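Local coordinates for NAD-dependent protein deacylase 2 (Archaeoglobus fulgidus, PDB 4TWJ), which removes acetyl and other acyl groups from protein lysines in an NAD-dependent reaction, acting on the chromatin protein Alba among other targets, at residues D3-A8 and L239-E244; A62-S67 and Y133-F138; E69-L74 and E140-G145; M91-A96 and R248-K253; V97-Q100 and L105-R108. All coordinates share one frame; numbering follows the deposited sequence.

Contacts 1, 4 and 5 belong to the Rossmann-fold domain, contacts 2 and 3 to the part of the molecule that carries the zinc ion and meets the acylated peptide. Contacts 1 and 4 share helix 235-249, the first a buried aliphatic seam, the second a more polar closure where a partly exposed arginine covers apolar side chains. Contact 5 continues the strand of contact 4 inward, its centre about 5 Å from the centre of the chain, and puts a histidine ring against the sheet beside the NAD site. Contacts 2 and 3 both use helix 60-73 and touch each other through Trp135 and Phe142; aromatic rings dominate there, giving way to charged and amide groups at the outer end.

Contact 1: residues D3-A8 and L239-E244; sequences DEIRKA and LPKIVE
The helical segments 3-8 and 239-244 pass each other at Ile5 and Ile242, their axes 8.8 Å apart at closest approach and crossing at a signed angle of -57°. The nearest pair of CA atoms, those of Ile5 and Ile242, is 5.7 Å apart. The two segments belong to the first and last helices of the chain, 2-14 and 235-249, which lie together against the parallel sheet of the sirtuin Rossmann-fold domain. Pro240 has no amide hydrogen to give to the preceding turn, and segment 239-244 is kinked there. The contact itself is aliphatic, with no hydrogen bond from one segment to the other. Ile5 contributes both branches. Its CG2, anti to the backbone N, reaches Ile242 CG1 at 4.0 Å and comes equally near the backbone of Lys241. The other branch runs outward, and its CD1 lies 4.1 Å from CD of Lys241, at the exposed margin of the seam; from there the lysine chain turns away at its last torsion, carrying its ammonium group off the interface. On the inner side Ile242 also packs on Ile231 of strand 229-232, while Ala8 packs on Ile214 of strand 212-217, which ties the helix pair to the edge of the sheet. Here the small side chain of the alanine lets the tip of the isoleucine approach: Ala8 CB and Ile242 CD1 are 4.1 Å apart.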
# COMPACT_ATOMS: atom_id res chain seq x y z
N ASP A 3 -3.75 -9.57 -24.12
CA ASP A 3 -3.01 -10.82 -23.95
C ASP A 3 -2.27 -10.85 -22.62
O ASP A 3 -2.19 -11.90 -21.97
CB ASP A 3 -2.05 -11.08 -25.12
CG ASP A 3 -1.01 -9.99 -25.29
OD1 ASP A 3 0.19 -10.32 -25.44
OD2 ASP A 3 -1.39 -8.80 -25.26
N GLU A 4 -1.72 -9.71 -22.20
CA GLU A 4 -1.08 -9.59 -20.89
C GLU A 4 -2.11 -9.73 -19.76
O GLU A 4 -1.85 -10.40 -18.76
CB GLU A 4 -0.32 -8.26 -20.75
CG GLU A 4 1.00 -8.20 -21.51
CD GLU A 4 0.91 -7.53 -22.87
OE1 GLU A 4 -0.21 -7.33 -23.39
OE2 GLU A 4 1.98 -7.18 -23.43
N ILE A 5 -3.26 -9.08 -19.92
CA ILE A 5 -4.37 -9.22 -18.96
C ILE A 5 -4.79 -10.69 -18.85
O ILE A 5 -4.98 -11.20 -17.74
CB ILE A 5 -5.57 -8.32 -19.35
CG1 ILE A 5 -5.26 -6.86 -19.00
CG2 ILE A 5 -6.85 -8.76 -18.63
CD1 ILE A 5 -6.16 -5.85 -19.68
N ARG A 6 -4.92 -11.37 -19.99
CA ARG A 6 -5.27 -12.79 -19.99
C ARG A 6 -4.20 -13.66 -19.34
O ARG A 6 -4.53 -14.63 -18.65
CB ARG A 6 -5.57 -13.28 -21.41
CG ARG A 6 -6.90 -12.80 -21.97
CD ARG A 6 -7.32 -13.59 -23.19
NE ARG A 6 -6.35 -13.46 -24.28
CZ ARG A 6 -6.28 -12.44 -25.13
NH1 ARG A 6 -5.34 -12.43 -26.07
NH2 ARG A 6 -7.14 -11.42 -25.05
N LYS A 7 -2.93 -13.33 -19.57
CA LYS A 7 -1.82 -14.04 -18.96
C LYS A 7 -1.84 -13.88 -17.44
O LYS A 7 -1.66 -14.85 -16.71
CB LYS A 7 -0.48 -13.54 -19.50
N ALA A 8 -2.08 -12.66 -16.97
CA ALA A 8 -2.21 -12.40 -15.54
C ALA A 8 -3.38 -13.19 -14.94
O ALA A 8 -3.25 -13.77 -13.87
CB ALA A 8 -2.38 -10.92 -15.27
N LEU A 239 -7.46 -3.85 -13.41
CA LEU A 239 -7.77 -4.86 -12.39
C LEU A 239 -9.17 -5.49 -12.53
O LEU A 239 -9.30 -6.70 -12.40
CB LEU A 239 -7.57 -4.33 -10.96
CG LEU A 239 -6.19 -4.58 -10.33
CD1 LEU A 239 -6.08 -6.03 -9.87
CD2 LEU A 239 -5.06 -4.23 -11.28
N PRO A 240 -10.21 -4.67 -12.79
CA PRO A 240 -11.52 -5.28 -13.07
C PRO A 240 -11.51 -6.22 -14.27
O PRO A 240 -12.16 -7.26 -14.23
CB PRO A 240 -12.42 -4.07 -13.33
CG PRO A 240 -11.80 -2.98 -12.51
CD PRO A 240 -10.31 -3.21 -12.64
N LYS A 241 -10.77 -5.88 -15.32
CA LYS A 241 -10.67 -6.75 -16.50
C LYS A 241 -9.99 -8.07 -16.17
O LYS A 241 -10.40 -9.12 -16.67
CB LYS A 241 -9.92 -6.06 -17.64
CG LYS A 241 -10.70 -4.90 -18.25
CD LYS A 241 -9.91 -4.23 -19.36
CE LYS A 241 -10.52 -2.88 -19.72
NZ LYS A 241 -11.94 -3.00 -20.15
N ILE A 242 -8.96 -8.02 -15.32
CA ILE A 242 -8.32 -9.24 -14.84
C ILE A 242 -9.32 -10.11 -14.07
O ILE A 242 -9.41 -11.32 -14.32
CB ILE A 242 -7.08 -8.94 -13.95
CG1 ILE A 242 -5.97 -8.31 -14.80
CG2 ILE A 242 -6.57 -10.22 -13.31
CD1 ILE A 242 -4.78 -7.82 -13.99
N VAL A 243 -10.08 -9.51 -13.16
CA VAL A 243 -11.06 -10.25 -12.37
C VAL A 243 -12.10 -10.92 -13.28
O VAL A 243 -12.41 -12.10 -13.10
CB VAL A 243 -11.78 -9.34 -11.34
CG1 VAL A 243 -12.94 -10.08 -10.67
CG2 VAL A 243 -10.79 -8.86 -10.28
N GLU A 244 -12.62 -10.17 -14.25
CA GLU A 244 -13.62 -10.73 -15.17
C GLU A 244 -13.05 -11.93 -15.93
O GLU A 244 -13.74 -12.94 -16.10
CB GLU A 244 -14.13 -9.66 -16.14
CG GLU A 244 -14.94 -8.55 -15.48
CD GLU A 244 -16.14 -9.06 -14.69
OE1 GLU A 244 -17.21 -9.27 -15.31
OE2 GLU A 244 -16.02 -9.25 -13.46

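Contact 2: residues A62-S67 and Y133-F138; sequences AFWEFS and YDWSEF
Trp64 and Trp135 meet by the outer corners of their six-membered rings and account for nearly all the surface buried here. CZ3 of Trp64 lies 3.8 Å from CZ3 of Trp135, and the centroids of the two six-membered rings are 5.9 Å apart. The planes are almost parallel, at 8°, yet the rings touch at their borders without overlapping, so this is not a stack. The side chains come from opposite directions, bridging backbones whose nearest CA atoms, of Trp64 and Phe138, are 11.4 Å apart. Trp135 spans its share of that gap because its CG stands anti to the backbone N (chi1 -179°). The pair joins helix 60-73 to the zinc-binding module of the sirtuin fold, where Trp135 follows directly on strand 132-134 of the small antiparallel sheet. Trp64 is fixed from other sides as well: its NE1 is hydrogen-bonded to Val158 O, and CE2 of Phe63 sits 3.7 Å above the centre of the Trp64 ring. The modified side chain of the bound peptide packs on Phe63 and Trp135. One turn farther along the helix, Ser67 OG donates to Phe63 O at 2.9 Å, approaching above the carbonyl plane.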
# COMPACT_ATOMS: atom_id res chain seq x y z
N ALA A 62 4.83 21.22 9.38
CA ALA A 62 5.09 21.00 7.96
C ALA A 62 4.54 19.65 7.48
O ALA A 62 3.94 19.57 6.41
CB ALA A 62 6.58 21.11 7.66
N PHE A 63 4.74 18.60 8.27
CA PHE A 63 4.17 17.30 7.95
C PHE A 63 2.65 17.39 7.81
O PHE A 63 2.07 16.85 6.86
CB PHE A 63 4.53 16.26 9.01
CG PHE A 63 3.73 15.00 8.91
CD1 PHE A 63 4.09 14.00 8.01
CD2 PHE A 63 2.59 14.81 9.69
CE1 PHE A 63 3.34 12.85 7.90
CE2 PHE A 63 1.84 13.66 9.58
CZ PHE A 63 2.21 12.67 8.68
N TRP A 64 2.01 18.06 8.76
CA TRP A 64 0.55 18.14 8.74
C TRP A 64 0.02 19.02 7.60
O TRP A 64 -0.99 18.68 6.98
CB TRP A 64 0.03 18.61 10.10
CG TRP A 64 0.06 17.50 11.12
CD1 TRP A 64 0.79 17.45 12.27
CD2 TRP A 64 -0.67 16.27 11.04
NE1 TRP A 64 0.55 16.26 12.93
CE2 TRP A 64 -0.34 15.52 12.19
CE3 TRP A 64 -1.57 15.74 10.12
CZ2 TRP A 64 -0.88 14.26 12.44
CZ3 TRP A 64 -2.11 14.50 10.37
CH2 TRP A 64 -1.77 13.77 11.52
N GLU A 65 0.69 20.13 7.31
CA GLU A 65 0.30 20.98 6.18
C GLU A 65 0.49 20.24 4.85
O GLU A 65 -0.33 20.36 3.95
CB GLU A 65 1.10 22.29 6.18
CG GLU A 65 0.82 23.20 7.38
CD GLU A 65 -0.55 23.85 7.35
OE1 GLU A 65 -1.00 24.32 8.42
OE2 GLU A 65 -1.18 23.89 6.28
N PHE A 66 1.57 19.47 4.75
CA PHE A 66 1.80 18.62 3.58
C PHE A 66 0.69 17.59 3.43
O PHE A 66 0.17 17.38 2.33
CB PHE A 66 3.16 17.94 3.67
CG PHE A 66 3.41 16.92 2.59
CD1 PHE A 66 3.59 17.32 1.27
CD2 PHE A 66 3.46 15.57 2.89
CE1 PHE A 66 3.82 16.39 0.27
CE2 PHE A 66 3.69 14.63 1.90
CZ PHE A 66 3.86 15.04 0.59
N SER A 67 0.30 16.97 4.54
CA SER A 67 -0.77 15.96 4.53
C SER A 67 -2.11 16.55 4.11
O SER A 67 -2.91 15.88 3.44
CB SER A 67 -0.90 15.30 5.91
OG SER A 67 0.28 14.60 6.26
N TYR A 133 -4.59 8.83 20.46
CA TYR A 133 -5.76 9.37 19.77
C TYR A 133 -6.21 8.46 18.64
O TYR A 133 -5.41 7.72 18.07
CB TYR A 133 -5.43 10.74 19.15
CG TYR A 133 -5.10 11.79 20.17
CD1 TYR A 133 -3.78 11.98 20.60
CD2 TYR A 133 -6.09 12.59 20.71
CE1 TYR A 133 -3.48 12.95 21.54
CE2 TYR A 133 -5.79 13.56 21.66
CZ TYR A 133 -4.49 13.73 22.07
OH TYR A 133 -4.21 14.69 23.01
N ASP A 134 -7.50 8.56 18.32
CA ASP A 134 -8.05 8.03 17.08
C ASP A 134 -8.15 9.17 16.08
O ASP A 134 -8.40 10.32 16.45
CB ASP A 134 -9.45 7.47 17.31
CG ASP A 134 -9.46 6.29 18.26
OD1 ASP A 134 -10.32 6.27 19.16
OD2 ASP A 134 -8.61 5.40 18.11
N TRP A 135 -7.97 8.84 14.80
CA TRP A 135 -8.05 9.83 13.72
C TRP A 135 -9.40 10.56 13.69
O TRP A 135 -9.45 11.74 13.35
CB TRP A 135 -7.79 9.16 12.38
CG TRP A 135 -7.83 10.08 11.20
CD1 TRP A 135 -8.62 9.97 10.10
CD2 TRP A 135 -7.04 11.26 11.01
NE1 TRP A 135 -8.38 11.00 9.23
CE2 TRP A 135 -7.41 11.81 9.76
CE3 TRP A 135 -6.06 11.91 11.76
CZ2 TRP A 135 -6.84 12.98 9.25
CZ3 TRP A 135 -5.49 13.08 11.26
CH2 TRP A 135 -5.88 13.59 10.01
N SER A 136 -10.46 9.87 14.08
CA SER A 136 -11.80 10.46 14.17
C SER A 136 -11.85 11.71 15.06
O SER A 136 -12.74 12.55 14.89
CB SER A 136 -12.81 9.43 14.69
OG SER A 136 -12.48 9.02 16.01
N GLU A 137 -10.91 11.83 15.99
CA GLU A 137 -10.85 12.97 16.90
C GLU A 137 -10.29 14.23 16.23
O GLU A 137 -10.56 15.35 16.67
CB GLU A 137 -10.02 12.62 18.14
CG GLU A 137 -10.50 11.38 18.86
CD GLU A 137 -9.72 11.10 20.12
OE1 GLU A 137 -9.86 11.88 21.07
OE2 GLU A 137 -8.97 10.10 20.16
N PHE A 138 -9.51 14.05 15.16
CA PHE A 138 -8.82 15.17 14.50
C PHE A 138 -9.38 15.52 13.13
O PHE A 138 -9.14 16.62 12.64
CB PHE A 138 -7.34 14.83 14.31
CG PHE A 138 -6.56 14.79 15.58
CD1 PHE A 138 -6.43 15.92 16.37
CD2 PHE A 138 -5.91 13.63 15.98
CE1 PHE A 138 -5.70 15.90 17.53
CE2 PHE A 138 -5.17 13.60 17.15
CZ PHE A 138 -5.07 14.73 17.92

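Contact 3: residues E69-L74 and E140-G145; sequences EMKDKL and EDFNKG
Lys71 and Phe142 run antiparallel alongside each other, the methylene chain of the lysine passing the outer end of the phenylalanine ring. The approach is oblique: CD of Lys71 comes to 3.4 Å from CE2 of Phe142. This part of the ring faces helix 60-73 because Phe142 CG is anti to the backbone N (chi1 176°). Lys71 CG, by contrast, takes the crowded position between its own backbone N and carbonyl carbon, and the chain then runs extended until its last torsion bends the ammonium group back. There Lys71 NZ forms a salt bridge with Asp72 OD1 at 3.1 Å, meeting that oxygen nearly along the C-O axis. Asn143 crosses the lysine obliquely on the exposed side, with OD1 3.8 Å from Lys71 CE, a polar margin to an otherwise apolar contact. Helix 139-143 closes just beyond, in a Schellman motif in which Gly145 has positive phi and its N bonds to Phe142 O at 3.0 Å. Phe142 also packs edge-to-face with Trp135. Lys71, Phe142, Met70 and Leu74 all touch the modified side chain of the bound peptide, which places this meeting of two helix ends in the wall of the acyl-lysine site of the sirtuin.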
# COMPACT_ATOMS: atom_id res chain seq x y z
N GLU A 69 -2.48 19.05 2.00
CA GLU A 69 -2.37 19.22 0.55
C GLU A 69 -2.52 17.88 -0.16
O GLU A 69 -3.21 17.79 -1.18
CB GLU A 69 -1.02 19.85 0.18
CG GLU A 69 -0.87 21.29 0.64
CD GLU A 69 0.50 21.87 0.34
OE1 GLU A 69 0.60 23.11 0.21
OE2 GLU A 69 1.49 21.11 0.23
N MET A 70 -1.89 16.84 0.38
CA MET A 70 -1.92 15.51 -0.23
C MET A 70 -3.31 14.87 -0.22
O MET A 70 -3.65 14.15 -1.16
CB MET A 70 -0.93 14.57 0.46
CG MET A 70 0.54 14.88 0.20
SD MET A 70 1.00 14.78 -1.54
CE MET A 70 0.95 16.50 -2.03
N LYS A 71 -4.10 15.12 0.82
CA LYS A 71 -5.43 14.53 0.94
C LYS A 71 -6.30 14.85 -0.28
O LYS A 71 -7.09 14.01 -0.72
CB LYS A 71 -6.14 14.98 2.23
CG LYS A 71 -6.94 16.27 2.10
CD LYS A 71 -7.41 16.81 3.44
CE LYS A 71 -8.23 18.07 3.28
NZ LYS A 71 -9.47 17.86 2.49
N ASP A 72 -6.14 16.06 -0.81
CA ASP A 72 -6.89 16.51 -1.98
C ASP A 72 -6.51 15.74 -3.25
O ASP A 72 -7.32 15.63 -4.18
CB ASP A 72 -6.67 18.01 -2.22
CG ASP A 72 -7.21 18.88 -1.08
OD1 ASP A 72 -7.75 18.33 -0.09
OD2 ASP A 72 -7.09 20.12 -1.17
N LYS A 73 -5.28 15.23 -3.30
CA LYS A 73 -4.78 14.49 -4.46
C LYS A 73 -5.09 12.99 -4.41
O LYS A 73 -4.93 12.29 -5.41
CB LYS A 73 -3.27 14.70 -4.61
N LEU A 74 -5.50 12.50 -3.24
CA LEU A 74 -5.81 11.08 -3.06
C LEU A 74 -7.29 10.81 -3.28
O LEU A 74 -8.12 11.72 -3.14
CB LEU A 74 -5.42 10.61 -1.65
CG LEU A 74 -3.95 10.76 -1.25
CD1 LEU A 74 -3.77 10.33 0.20
CD2 LEU A 74 -3.04 9.96 -2.17
N GLU A 140 -12.18 16.36 11.56
CA GLU A 140 -12.96 17.57 11.30
C GLU A 140 -12.05 18.80 11.24
O GLU A 140 -12.05 19.53 10.25
CB GLU A 140 -14.06 17.80 12.34
CG GLU A 140 -14.95 18.99 12.01
CD GLU A 140 -15.96 19.32 13.10
OE1 GLU A 140 -16.51 20.45 13.05
OE2 GLU A 140 -16.22 18.48 13.98
N ASP A 141 -11.28 19.02 12.31
CA ASP A 141 -10.33 20.14 12.37
C ASP A 141 -9.36 20.08 11.21
O ASP A 141 -9.10 21.09 10.55
CB ASP A 141 -9.54 20.11 13.69
CG ASP A 141 -10.36 20.59 14.88
OD1 ASP A 141 -11.50 21.06 14.71
OD2 ASP A 141 -9.83 20.51 16.01
N PHE A 142 -8.83 18.89 10.95
CA PHE A 142 -7.87 18.66 9.88
C PHE A 142 -8.42 19.13 8.53
O PHE A 142 -7.71 19.80 7.77
CB PHE A 142 -7.50 17.18 9.83
CG PHE A 142 -6.59 16.81 8.70
CD1 PHE A 142 -5.22 17.00 8.80
CD2 PHE A 142 -7.10 16.23 7.54
CE1 PHE A 142 -4.38 16.64 7.76
CE2 PHE A 142 -6.26 15.87 6.50
CZ PHE A 142 -4.90 16.08 6.61
N ASN A 143 -9.67 18.79 8.24
CA ASN A 143 -10.30 19.20 6.98
C ASN A 143 -10.50 20.72 6.85
O ASN A 143 -10.62 21.23 5.73
CB ASN A 143 -11.63 18.46 6.77
CG ASN A 143 -11.45 16.98 6.46
OD1 ASN A 143 -10.37 16.54 6.05
ND2 ASN A 143 -12.51 16.21 6.64
N LYS A 144 -10.52 21.42 7.99
CA LYS A 144 -10.56 22.89 8.05
C LYS A 144 -9.17 23.53 8.09
O LYS A 144 -9.06 24.75 8.22
CB LYS A 144 -11.30 23.35 9.31
CG LYS A 144 -12.67 22.77 9.52
CD LYS A 144 -13.66 23.27 8.49
CE LYS A 144 -15.04 23.44 9.11
NZ LYS A 144 -15.48 22.23 9.87
N GLY A 145 -8.12 22.72 8.04
CA GLY A 145 -6.76 23.23 8.06
C GLY A 145 -6.21 23.51 9.45
O GLY A 145 -5.20 24.20 9.60

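Contact 4: residues M91-A96 and R248-K253; sequences MGIVKA and RLRSEK
Arg250 lies across Met91 and Ile93 where two Schellman motifs come together, one with Gly92 closing helix 80-90, the other with Ser251 closing helix 235-249, at the margin of the Rossmann-fold domain. The packed part lies against one face of the guanidinium, which covers Met91 CB and Ile93 CD1. Ile93 CG1 is 3.7 Å from Arg250 NH1, the two side chains lying side by side and pointing opposite ways. Met91 turns at its last torsion (chi3 67°), and this bend brings CE to 3.6 Å from Arg250 NE and 3.5 Å from Glu252 OE1. The outer part is held by polar groups and is looser. Glu252 forms a salt bridge with the arginine, its OE2 2.9 Å from Arg250 NH2, and Glu252 OE1 sits at the guanidinium edge, in its plane. Arg250 NH2 also gives Met91 O a weak hydrogen bond, 3.3 Å long and strongly bent at 123°. A leucine in place of Arg250 would probably leave the Glu252 carboxylate without its charged mate and take away this direct link to the Met91 carbonyl. A water joins the same two residues, accepting from Arg250 NH1 at 3.1 Å and donating to Met91 O at 3.0 Å.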
# COMPACT_ATOMS: atom_id res chain seq x y z
N MET A 91 -13.05 -14.37 -3.62
CA MET A 91 -13.03 -15.57 -4.46
C MET A 91 -12.08 -16.66 -3.95
O MET A 91 -12.07 -17.77 -4.49
CB MET A 91 -12.65 -15.20 -5.90
CG MET A 91 -13.71 -14.39 -6.63
SD MET A 91 -13.06 -13.63 -8.13
CE MET A 91 -12.75 -15.07 -9.14
N GLY A 92 -11.28 -16.34 -2.94
CA GLY A 92 -10.32 -17.29 -2.37
C GLY A 92 -8.99 -17.36 -3.10
O GLY A 92 -8.18 -18.25 -2.84
N ILE A 93 -8.76 -16.42 -4.01
CA ILE A 93 -7.54 -16.41 -4.81
C ILE A 93 -6.44 -15.61 -4.11
O ILE A 93 -5.36 -16.12 -3.86
CB ILE A 93 -7.79 -15.84 -6.22
CG1 ILE A 93 -8.78 -16.75 -6.96
CG2 ILE A 93 -6.49 -15.70 -7.00
CD1 ILE A 93 -9.27 -16.21 -8.27
N VAL A 94 -6.74 -14.35 -3.80
CA VAL A 94 -5.78 -13.49 -3.11
C VAL A 94 -5.85 -13.76 -1.61
O VAL A 94 -6.90 -13.60 -0.99
CB VAL A 94 -6.03 -12.00 -3.44
CG1 VAL A 94 -5.27 -11.08 -2.49
CG2 VAL A 94 -5.65 -11.72 -4.88
N LYS A 95 -4.72 -14.17 -1.05
CA LYS A 95 -4.62 -14.56 0.36
C LYS A 95 -4.14 -13.42 1.26
O LYS A 95 -4.32 -13.47 2.48
CB LYS A 95 -3.65 -15.73 0.51
CG LYS A 95 -3.95 -16.92 -0.38
CD LYS A 95 -5.32 -17.50 -0.11
CE LYS A 95 -5.52 -18.79 -0.89
NZ LYS A 95 -6.80 -19.44 -0.52
N ALA A 96 -3.51 -12.41 0.66
CA ALA A 96 -3.02 -11.27 1.41
C ALA A 96 -2.81 -10.08 0.50
O ALA A 96 -2.44 -10.24 -0.66
CB ALA A 96 -1.70 -11.61 2.10
N ARG A 248 -14.16 -15.92 -15.84
CA ARG A 248 -14.42 -16.71 -17.05
C ARG A 248 -13.65 -18.03 -17.05
O ARG A 248 -14.20 -19.07 -17.40
CB ARG A 248 -14.08 -15.90 -18.31
CG ARG A 248 -15.02 -14.74 -18.57
CD ARG A 248 -14.72 -14.08 -19.91
NE ARG A 248 -15.36 -12.76 -20.01
CZ ARG A 248 -14.78 -11.59 -19.78
NH1 ARG A 248 -13.49 -11.51 -19.44
NH2 ARG A 248 -15.48 -10.47 -19.91
N LEU A 249 -12.38 -17.98 -16.66
CA LEU A 249 -11.55 -19.19 -16.60
C LEU A 249 -12.10 -20.20 -15.59
O LEU A 249 -11.95 -21.41 -15.78
CB LEU A 249 -10.11 -18.83 -16.24
CG LEU A 249 -9.35 -18.03 -17.30
CD1 LEU A 249 -8.07 -17.46 -16.72
CD2 LEU A 249 -9.06 -18.87 -18.53
N ARG A 250 -12.74 -19.70 -14.53
CA ARG A 250 -13.32 -20.54 -13.49
C ARG A 250 -14.79 -20.91 -13.75
O ARG A 250 -15.44 -21.48 -12.88
CB ARG A 250 -13.18 -19.86 -12.13
CG ARG A 250 -11.75 -19.84 -11.59
CD ARG A 250 -11.52 -18.67 -10.64
NE ARG A 250 -12.45 -18.66 -9.51
CZ ARG A 250 -12.18 -19.10 -8.28
NH1 ARG A 250 -10.99 -19.60 -7.96
NH2 ARG A 250 -13.12 -19.02 -7.35
N SER A 251 -15.30 -20.58 -14.93
CA SER A 251 -16.71 -20.81 -15.30
C SER A 251 -17.70 -20.09 -14.38
O SER A 251 -18.84 -20.52 -14.24
CB SER A 251 -17.02 -22.31 -15.37
OG SER A 251 -16.13 -22.97 -16.25
N GLU A 252 -17.25 -18.99 -13.78
CA GLU A 252 -18.11 -18.16 -12.93
C GLU A 252 -18.71 -17.01 -13.74
O GLU A 252 -19.60 -16.30 -13.26
CB GLU A 252 -17.32 -17.65 -11.73
CG GLU A 252 -16.99 -18.78 -10.75
CD GLU A 252 -15.88 -18.45 -9.77
OE1 GLU A 252 -15.42 -17.29 -9.72
OE2 GLU A 252 -15.47 -19.37 -9.02
N LYS A 253 -18.20 -16.83 -14.95
CA LYS A 253 -18.78 -15.93 -15.94
C LYS A 253 -18.44 -16.48 -17.31
O LYS A 253 -18.83 -15.95 -18.35
CB LYS A 253 -18.23 -14.51 -15.79
OXT LYS A 253 -17.73 -17.49 -17.41
O HOH W 1 -10.42 -20.24 -4.97

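Contact 5: residues V97-Q100 and L105-R108; sequences VITQ and LHQR
The contact joins the first strand and the helix of the beta-alpha-beta unit formed by strand 94-99, helix 105-108 and strand 114-116, deep in the Rossmann-fold domain and beside the NAD site, to which Gln100 belongs. Val97 and Thr99, alternate residues of the strand, direct their side chains at His106 of the helix. CG1 of Val97 stands 3.7 Å above the centre of the His106 imidazole, only 8° off the ring normal, a CH-pi contact over the face. It is the branch anti to the backbone N (chi1 178°) that reaches the ring. Thr99 meets the same ring differently: its CB is 3.8 Å from His106 CD2, and its OG1 lies at the ring edge, in plane, 3.9 Å from His106 NE2. Thr22 of the neighbouring strand 18-22 joins the two polar ends, its OG1 hydrogen-bonded to both Thr99 OG1 and His106 NE2. The rings of His82 and His106 meet edge-to-face. Replacing His106 by alanine would probably open a gap beneath Val97 CG1 and cost the Thr22 hydroxyl one of its partners. With a methyl over its face and NE2 engaged, the imidazole is restrained from turning, and the buried Thr99 hydroxyl is hydrogen-bonded to Thr22 beside the cofactor-binding residues.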
# COMPACT_ATOMS: atom_id res chain seq x y z
N VAL A 97 -3.05 -8.89 1.04
CA VAL A 97 -2.70 -7.65 0.38
C VAL A 97 -1.62 -7.00 1.23
O VAL A 97 -1.82 -6.75 2.42
CB VAL A 97 -3.90 -6.69 0.26
CG1 VAL A 97 -3.47 -5.38 -0.39
CG2 VAL A 97 -5.02 -7.34 -0.54
N ILE A 98 -0.46 -6.79 0.63
CA ILE A 98 0.63 -6.07 1.27
C ILE A 98 0.61 -4.66 0.71
O ILE A 98 0.69 -4.49 -0.50
CB ILE A 98 1.99 -6.73 0.97
CG1 ILE A 98 2.01 -8.18 1.47
CG2 ILE A 98 3.12 -5.93 1.59
CD1 ILE A 98 3.15 -9.01 0.92
N THR A 99 0.50 -3.66 1.57
CA THR A 99 0.42 -2.29 1.06
C THR A 99 1.42 -1.34 1.73
O THR A 99 1.71 -1.46 2.92
CB THR A 99 -1.01 -1.70 1.16
OG1 THR A 99 -1.05 -0.46 0.45
CG2 THR A 99 -1.43 -1.48 2.60
N GLN A 100 1.90 -0.40 0.92
CA GLN A 100 2.75 0.68 1.39
C GLN A 100 1.91 1.88 1.80
O GLN A 100 2.44 2.85 2.33
CB GLN A 100 3.72 1.10 0.28
CG GLN A 100 4.64 -0.01 -0.19
CD GLN A 100 5.58 0.43 -1.30
OE1 GLN A 100 6.54 1.15 -1.06
NE2 GLN A 100 5.30 -0.01 -2.52
N LEU A 105 -7.72 2.33 2.29
CA LEU A 105 -8.70 2.15 1.21
C LEU A 105 -8.96 0.68 0.89
O LEU A 105 -10.06 0.33 0.47
CB LEU A 105 -8.26 2.88 -0.06
CG LEU A 105 -8.34 4.41 -0.01
CD1 LEU A 105 -7.74 5.02 -1.26
CD2 LEU A 105 -9.78 4.87 0.17
N HIS A 106 -7.96 -0.18 1.09
CA HIS A 106 -8.15 -1.61 0.90
C HIS A 106 -9.23 -2.14 1.84
O HIS A 106 -10.16 -2.82 1.41
CB HIS A 106 -6.85 -2.39 1.08
CG HIS A 106 -5.88 -2.24 -0.05
ND1 HIS A 106 -6.19 -2.62 -1.34
CD2 HIS A 106 -4.61 -1.77 -0.09
CE1 HIS A 106 -5.15 -2.38 -2.12
NE2 HIS A 106 -4.18 -1.86 -1.39
N GLN A 107 -9.11 -1.81 3.13
CA GLN A 107 -10.06 -2.26 4.15
C GLN A 107 -11.45 -1.70 3.89
O GLN A 107 -12.45 -2.40 4.08
CB GLN A 107 -9.60 -1.87 5.55
CG GLN A 107 -8.31 -2.52 6.02
CD GLN A 107 -7.10 -1.65 5.74
OE1 GLN A 107 -6.92 -1.19 4.62
NE2 GLN A 107 -6.29 -1.41 6.76
N ARG A 108 -11.52 -0.44 3.47
CA ARG A 108 -12.79 0.22 3.17
C ARG A 108 -13.47 -0.36 1.92
O ARG A 108 -14.69 -0.21 1.75
CB ARG A 108 -12.60 1.73 3.03
CG ARG A 108 -12.26 2.43 4.34
CD ARG A 108 -12.82 3.84 4.40
NE ARG A 108 -12.17 4.74 3.45
CZ ARG A 108 -12.48 6.03 3.30
NH1 ARG A 108 -13.44 6.59 4.02
NH2 ARG A 108 -11.83 6.76 2.41